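Local coordinates for protein CCMAN5 (Cellulosimicrobium cellulans, PDB 2XSG) that hydrolyses alpha-mannosides as a family GH92 glycosidase and enables mannose-6-phosphate modification of yeast-produced human lysosomal enzymes, at residues 89-94 with 160-165; 214-217 with 223-226; 238-241 with 247-250. All coordinates share one frame; numbering follows the deposited sequence.

Overall arrangement
All three contacts lie in the N-terminal part of the chain and share the five-stranded antiparallel sheet that includes strands 158-162, 235-240 and 212-217. Interactions 1 and 2 are closest, about 11 Å between centres; Trp217 connects them, its NE1 lying 3.4 Å from Arg91 CG. Interaction 3 is about 17 Å, centre to centre, from each of the others. Leu238 forms both of its links, packing on Val161 of interaction 1 and Val214 of interaction 2. The contact centres lie about 31 to 39 Å from the chain's centre. The calcium ion is bound elsewhere, by Asn588, Glu589 and Asp662, within the family's catalytic-domain ranges.

Interaction 1 (89-94 with 160-165)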
loop_
_atom_site.group_PDB
_atom_site.type_symbol
_atom_site.label_atom_id
_atom_site.label_comp_id
_atom_site.label_asym_id
_atom_site.label_seq_id
_atom_site.Cartn_x
_atom_site.Cartn_y
_atom_site.Cartn_z
ATOM N N THR A 89 -22.505 15.083 -30.248
ATOM C CA THR A 89 -23.486 14.439 -31.138
ATOM C C THR A 89 -23.112 12.966 -31.344
ATOM O O THR A 89 -23.814 12.231 -32.037
ATOM C CB THR A 89 -23.584 15.133 -32.545
ATOM O OG1 THR A 89 -22.333 15.025 -33.236
ATOM C CG2 THR A 89 -23.959 16.597 -32.433
ATOM N N ALA A 90 -21.986 12.555 -30.748
ATOM C CA ALA A 90 -21.529 11.163 -30.751
ATOM C C ALA A 90 -20.709 10.925 -29.482
ATOM O O ALA A 90 -20.498 11.859 -28.698
ATOM C CB ALA A 90 -20.687 10.851 -32.003
ATOM N N ARG A 91 -20.257 9.691 -29.282
ATOM C CA ARG A 91 -19.422 9.361 -28.126
ATOM C C ARG A 91 -18.194 10.293 -28.124
ATOM O O ARG A 91 -17.576 10.487 -29.167
ATOM C CB ARG A 91 -19.008 7.895 -28.165
ATOM C CG ARG A 91 -18.203 7.448 -26.929
ATOM C CD ARG A 91 -16.662 7.355 -27.122
ATOM N NE ARG A 91 -16.133 6.531 -26.025
ATOM C CZ ARG A 91 -15.761 7.002 -24.837
ATOM N NH1 ARG A 91 -15.761 8.315 -24.604
ATOM N NH2 ARG A 91 -15.353 6.162 -23.891
ATOM N N PRO A 92 -17.873 10.904 -26.966
ATOM C CA PRO A 92 -16.807 11.910 -26.937
ATOM C C PRO A 92 -15.444 11.337 -27.287
ATOM O O PRO A 92 -15.126 10.215 -26.888
ATOM C CB PRO A 92 -16.815 12.372 -25.483
ATOM C CG PRO A 92 -18.248 12.190 -25.057
ATOM C CD PRO A 92 -18.660 10.908 -25.716
ATOM N N GLY A 93 -14.667 12.092 -28.052
ATOM C CA GLY A 93 -13.226 11.835 -28.164
ATOM C C GLY A 93 -12.581 12.275 -26.863
ATOM O O GLY A 93 -12.879 13.359 -26.357
ATOM N N THR A 94 -11.721 11.431 -26.301
ATOM C CA THR A 94 -11.115 11.690 -24.983
ATOM C C THR A 94 -10.243 12.942 -24.963
ATOM O O THR A 94 -10.093 13.569 -23.935
ATOM C CB THR A 94 -10.261 10.496 -24.489
ATOM O OG1 THR A 94 -8.990 10.491 -25.167
ATOM C CG2 THR A 94 -10.974 9.175 -24.718
ATOM N N VAL A 160 -19.897 14.763 -18.463
ATOM C CA VAL A 160 -19.796 13.510 -19.183
ATOM C C VAL A 160 -19.483 12.454 -18.135
ATOM O O VAL A 160 -18.577 12.660 -17.307
ATOM C CB VAL A 160 -18.665 13.558 -20.221
ATOM C CG1 VAL A 160 -18.394 12.177 -20.798
ATOM C CG2 VAL A 160 -19.003 14.551 -21.334
ATOM N N VAL A 161 -20.229 11.352 -18.157
ATOM C CA VAL A 161 -19.937 10.222 -17.288
ATOM C C VAL A 161 -19.422 9.117 -18.216
ATOM O O VAL A 161 -20.201 8.487 -18.908
ATOM C CB VAL A 161 -21.191 9.783 -16.470
ATOM C CG1 VAL A 161 -20.873 8.623 -15.533
ATOM C CG2 VAL A 161 -21.794 10.963 -15.692
ATOM N N ASP A 162 -18.104 8.931 -18.252
ATOM C CA ASP A 162 -17.462 7.982 -19.162
ATOM C C ASP A 162 -17.200 6.652 -18.446
ATOM O O ASP A 162 -16.387 6.571 -17.491
ATOM C CB ASP A 162 -16.165 8.590 -19.682
ATOM C CG ASP A 162 -15.597 7.855 -20.871
ATOM O OD1 ASP A 162 -15.706 6.612 -20.955
ATOM O OD2 ASP A 162 -15.035 8.521 -21.756
ATOM N N LEU A 163 -17.872 5.606 -18.907
ATOM C CA LEU A 163 -17.804 4.309 -18.231
ATOM C C LEU A 163 -16.826 3.340 -18.870
ATOM O O LEU A 163 -16.744 2.174 -18.475
ATOM C CB LEU A 163 -19.193 3.675 -18.121
ATOM C CG LEU A 163 -20.184 4.263 -17.105
ATOM C CD1 LEU A 163 -19.525 4.518 -15.744
ATOM C CD2 LEU A 163 -20.757 5.532 -17.611
ATOM N N GLU A 164 -16.074 3.820 -19.857
ATOM C CA GLU A 164 -15.051 2.979 -20.476
ATOM C C GLU A 164 -13.713 3.116 -19.740
ATOM O O GLU A 164 -12.994 2.140 -19.603
ATOM C CB GLU A 164 -14.895 3.317 -21.961
ATOM C CG GLU A 164 -14.073 2.288 -22.748
ATOM C CD GLU A 164 -12.562 2.499 -22.609
ATOM O OE1 GLU A 164 -12.132 3.601 -22.208
ATOM O OE2 GLU A 164 -11.798 1.549 -22.890
ATOM N N THR A 165 -13.403 4.332 -19.269
ATOM C CA THR A 165 -12.114 4.679 -18.637
ATOM C C THR A 165 -11.707 3.666 -17.567
ATOM O O THR A 165 -12.483 3.362 -16.649
ATOM C CB THR A 165 -12.153 6.097 -18.014
ATOM O OG1 THR A 165 -12.689 7.023 -18.961
ATOM C CG2 THR A 165 -10.762 6.563 -17.576
#
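Arg91 reaches from the loop of 89-94 to the end of strand 158-162 and takes hold of Asp162 in the tight part of this contact. Its guanidinium presents NH1 and NH2 end-on, one to each carboxylate oxygen. NH1 lies 2.9 Å from OD2 of Asp162, which is in the guanidinium plane although the approach comes from above the carboxylate plane. NH2 meets OD1 of Asp162 at 3.0 Å on the syn side; the two planes are 49° apart, a twisted version of the bidentate salt bridge. With CG anti to the backbone N (chi1 -176°) and a bend at chi2, the arginine also folds back far enough for NH1 to bond Pro92 O at 3.0 Å. OD1 of Asp162 is doubly employed, accepting from Glu164 N in an Asx turn just past the strand.

The rest is looser. Pro92 CG only brushes Val160 CG1, at 4.3 Å. On the more exposed side Glu164 sets its CB against the edge of the guanidinium, while its OE1 stays 4.4 Å from NH2 of Arg91, beyond a salt bridge.

The Tyr97 hydroxyl bonds both Asp162 OD2 and Arg91 NH1. The salt bridge joins loop to strand end; Asp162 is buried, and the pairing probably favours its charged form, while Arg91 shares its charge between Asp162 and Asp233.

Interaction 2 (214-217 with 223-226); sequences VQTW and LVDA
Leu223 and Gln215 bring the two largest buried surfaces to this hairpin, and their side chains cross at about a right angle. CD1 of Leu223 lies 3.7 Å from CB of Gln215, and its other methyl, CD2, sits 3.5 Å from the amide oxygen OE1. Beyond CG the glutamine chain runs extended (chi2 -171°), which sets its amide between Leu223 and Asp225, OE1 toward the leucine and NE2 toward the acid. There NE2 donates to OD1 of Asp225 at 3.0 Å, the acceptor near the amide plane but met from above the carboxylate plane, 40° out of it.

Thr216, the third large contributor, works mainly through polar atoms. It makes the hydrogen-bonded antiparallel pair with Val224: Thr216 N reaches Val224 O at 3.0 Å, and Val224 N returns an almost straight bond to Thr216 O. Its hydroxyl adds another. With OG1 between the backbone N and the carbonyl carbon (chi1 62°), it donates to Ala226 O at 2.7 Å; Gln229 NE2 also bonds OG1.

Trp217 touches its neighbour lightly, with Leu223 CD1 at the edge of its ring, and its indole NE1 goes instead to Asp233. The short, weakly bonded strand 223-224 lies at the edge of the sheet; two side-chain bonds supplement its two backbone bonds, so polar side chains share in tying the following turn to strand 212-217.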
loop_
_atom_site.group_PDB
_atom_site.type_symbol
_atom_site.label_atom_id
_atom_site.label_comp_id
_atom_site.label_asym_id
_atom_site.label_seq_id
_atom_site.Cartn_x
_atom_site.Cartn_y
_atom_site.Cartn_z
ATOM N N VAL A 214 -30.456 14.019 -20.432
ATOM C CA VAL A 214 -29.400 13.018 -20.550
ATOM C C VAL A 214 -29.466 12.214 -21.854
ATOM O O VAL A 214 -30.547 11.924 -22.383
ATOM C CB VAL A 214 -29.385 12.108 -19.274
ATOM C CG1 VAL A 214 -30.747 11.499 -19.042
ATOM C CG2 VAL A 214 -28.259 11.049 -19.310
ATOM N N GLN A 215 -28.287 11.918 -22.389
ATOM C CA GLN A 215 -28.123 11.033 -23.521
ATOM C C GLN A 215 -27.068 10.001 -23.166
ATOM O O GLN A 215 -26.183 10.263 -22.337
ATOM C CB GLN A 215 -27.682 11.819 -24.741
ATOM C CG GLN A 215 -28.782 12.715 -25.289
ATOM C CD GLN A 215 -28.416 13.326 -26.619
ATOM O OE1 GLN A 215 -27.387 13.994 -26.755
ATOM N NE2 GLN A 215 -29.264 13.099 -27.620
ATOM N N THR A 216 -27.158 8.827 -23.781
ATOM C CA THR A 216 -26.211 7.759 -23.485
ATOM C C THR A 216 -25.524 7.318 -24.749
ATOM O O THR A 216 -25.970 7.658 -25.840
ATOM C CB THR A 216 -26.901 6.550 -22.857
ATOM O OG1 THR A 216 -27.848 6.011 -23.790
ATOM C CG2 THR A 216 -27.605 6.953 -21.551
ATOM N N TRP A 217 -24.440 6.573 -24.592
ATOM C CA TRP A 217 -23.789 5.898 -25.717
ATOM C C TRP A 217 -23.406 4.455 -25.383
ATOM O O TRP A 217 -23.168 4.121 -24.226
ATOM C CB TRP A 217 -22.562 6.674 -26.202
ATOM C CG TRP A 217 -21.345 6.517 -25.343
ATOM C CD1 TRP A 217 -20.505 5.445 -25.305
ATOM C CD2 TRP A 217 -20.818 7.469 -24.411
ATOM N NE1 TRP A 217 -19.492 5.663 -24.404
ATOM C CE2 TRP A 217 -19.656 6.898 -23.842
ATOM C CE3 TRP A 217 -21.206 8.756 -24.010
ATOM C CZ2 TRP A 217 -18.872 7.565 -22.896
ATOM C CZ3 TRP A 217 -20.431 9.423 -23.052
ATOM C CH2 TRP A 217 -19.275 8.824 -22.513
ATOM N N LEU A 223 -24.574 8.574 -29.899
ATOM C CA LEU A 223 -25.118 9.281 -28.748
ATOM C C LEU A 223 -26.606 9.434 -28.942
ATOM O O LEU A 223 -27.043 10.138 -29.853
ATOM C CB LEU A 223 -24.461 10.640 -28.593
ATOM C CG LEU A 223 -24.870 11.441 -27.358
ATOM C CD1 LEU A 223 -24.431 10.736 -26.075
ATOM C CD2 LEU A 223 -24.225 12.804 -27.471
ATOM N N VAL A 224 -27.380 8.769 -28.088
ATOM C CA VAL A 224 -28.813 8.597 -28.319
ATOM C C VAL A 224 -29.653 8.976 -27.103
ATOM O O VAL A 224 -29.125 9.201 -26.008
ATOM C CB VAL A 224 -29.145 7.130 -28.660
ATOM C CG1 VAL A 224 -28.636 6.761 -30.074
ATOM C CG2 VAL A 224 -28.557 6.193 -27.599
ATOM N N ASP A 225 -30.967 9.021 -27.295
ATOM C CA ASP A 225 -31.865 9.345 -26.196
ATOM C C ASP A 225 -32.231 8.127 -25.353
ATOM O O ASP A 225 -32.896 8.274 -24.327
ATOM C CB ASP A 225 -33.137 10.036 -26.700
ATOM C CG ASP A 225 -32.878 11.437 -27.246
ATOM O OD1 ASP A 225 -31.948 12.137 -26.776
ATOM O OD2 ASP A 225 -33.627 11.839 -28.162
ATOM N N ALA A 226 -31.809 6.927 -25.762
ATOM C CA ALA A 226 -32.133 5.715 -24.983
ATOM C C ALA A 226 -31.612 5.784 -23.555
ATOM O O ALA A 226 -30.529 6.311 -23.301
ATOM C CB ALA A 226 -31.623 4.436 -25.683
HETATM O O HOH W 1 -31.235 9.412 -21.878
#

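Interaction 3 (238-241 with 247-250)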
loop_
_atom_site.group_PDB
_atom_site.type_symbol
_atom_site.label_atom_id
_atom_site.label_comp_id
_atom_site.label_asym_id
_atom_site.label_seq_id
_atom_site.Cartn_x
_atom_site.Cartn_y
_atom_site.Cartn_z
ATOM N N LEU A 238 -24.787 14.357 -19.148
ATOM C CA LEU A 238 -25.782 15.142 -18.425
ATOM C C LEU A 238 -25.663 16.589 -18.860
ATOM O O LEU A 238 -24.563 17.124 -18.897
ATOM C CB LEU A 238 -25.536 15.045 -16.911
ATOM C CG LEU A 238 -25.587 13.639 -16.291
ATOM C CD1 LEU A 238 -24.737 13.549 -15.017
ATOM C CD2 LEU A 238 -27.040 13.192 -16.029
ATOM N N THR A 239 -26.790 17.215 -19.179
ATOM C CA THR A 239 -26.826 18.622 -19.580
ATOM C C THR A 239 -27.773 19.383 -18.649
ATOM O O THR A 239 -28.917 18.953 -18.411
ATOM C CB THR A 239 -27.235 18.787 -21.063
ATOM O OG1 THR A 239 -26.353 18.014 -21.891
ATOM C CG2 THR A 239 -27.152 20.253 -21.500
ATOM N N PHE A 240 -27.268 20.498 -18.123
ATOM C CA PHE A 240 -27.970 21.323 -17.144
ATOM C C PHE A 240 -28.443 22.651 -17.746
ATOM O O PHE A 240 -27.997 23.057 -18.819
ATOM C CB PHE A 240 -27.063 21.582 -15.929
ATOM C CG PHE A 240 -26.563 20.329 -15.287
ATOM C CD1 PHE A 240 -25.432 19.670 -15.787
ATOM C CD2 PHE A 240 -27.250 19.765 -14.211
ATOM C CE1 PHE A 240 -24.979 18.481 -15.197
ATOM C CE2 PHE A 240 -26.798 18.581 -13.618
ATOM C CZ PHE A 240 -25.663 17.943 -14.109
ATOM N N ASP A 241 -29.355 23.315 -17.040
ATOM C CA ASP A 241 -29.786 24.653 -17.421
ATOM C C ASP A 241 -28.696 25.703 -17.123
ATOM O O ASP A 241 -28.087 25.670 -16.046
ATOM C CB ASP A 241 -31.074 25.023 -16.682
ATOM C CG ASP A 241 -31.819 26.156 -17.359
ATOM O OD1 ASP A 241 -32.780 25.868 -18.110
ATOM O OD2 ASP A 241 -31.424 27.332 -17.190
ATOM N N GLU A 247 -23.780 26.487 -9.616
ATOM C CA GLU A 247 -23.671 25.307 -8.738
ATOM C C GLU A 247 -24.242 24.031 -9.355
ATOM O O GLU A 247 -25.459 23.835 -9.413
ATOM C CB GLU A 247 -24.327 25.577 -7.382
ATOM C CG GLU A 247 -23.948 24.592 -6.294
ATOM C CD GLU A 247 -24.610 24.951 -4.988
ATOM O OE1 GLU A 247 -25.636 24.345 -4.658
ATOM O OE2 GLU A 247 -24.125 25.868 -4.306
ATOM N N ILE A 248 -23.336 23.175 -9.812
ATOM C CA ILE A 248 -23.675 21.851 -10.326
ATOM C C ILE A 248 -23.111 20.785 -9.377
ATOM O O ILE A 248 -21.901 20.678 -9.189
ATOM C CB ILE A 248 -23.109 21.652 -11.752
ATOM C CG1 ILE A 248 -23.626 22.740 -12.715
ATOM C CG2 ILE A 248 -23.447 20.251 -12.273
ATOM C CD1 ILE A 248 -25.171 22.764 -12.894
ATOM N N GLY A 249 -23.995 20.002 -8.785
ATOM C CA GLY A 249 -23.621 18.970 -7.802
ATOM C C GLY A 249 -23.880 17.546 -8.286
ATOM O O GLY A 249 -24.785 17.296 -9.083
ATOM N N LEU A 250 -23.062 16.610 -7.815
ATOM C CA LEU A 250 -23.171 15.221 -8.198
ATOM C C LEU A 250 -22.716 14.377 -7.026
ATOM O O LEU A 250 -21.766 14.738 -6.330
ATOM C CB LEU A 250 -22.295 14.920 -9.418
ATOM C CG LEU A 250 -22.548 13.559 -10.066
ATOM C CD1 LEU A 250 -23.771 13.665 -10.940
ATOM C CD2 LEU A 250 -21.351 13.080 -10.877
#
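Phe240 lays one face of its ring against Ile248, whose two methyls settle on different parts of it. CG2 of Ile248 stands over the ring in a CH-pi contact, 3.8 Å from the Phe240 centroid and 15° off the ring normal, displaced a little toward the rim on the CE1 and CZ side. CD1 of the same isoleucine rests over the root of the ring, 3.7 Å from Phe240 CG and 3.8 Å from Phe240 CB. The torsions of Ile248 explain the double touch: CG2 is anti to the backbone N, and chi2 of -61° folds CD1 back beside CG2, so that both methyls are offered to the aromatic surface.

Two residues along each strand, Leu238 and Leu250 repeat the meeting more lightly. Their side chains approach at a slant and touch through their CD1 methyls, 4.2 Å apart. The touching residues are thus every second one of each strand, as the alternation of side chains in a beta strand requires. No hydrogen bond crosses the contact. Its closest CA atoms, those of Phe240 and Ile248, are 8.1 Å apart, too far for strand pairing, and all four touching residues are buried. This is purely apolar packing between two layers.

Those layers are different sheets, packed as in a beta sandwich: strand 235-240 belongs to the five-stranded antiparallel sheet and strand 248-255 to the larger ten-stranded one. Leu159 of strand 158-162 packs on both Phe240 and Ile248, while Thr208 of strand 198-208 touches Leu238, Phe240 and Leu250.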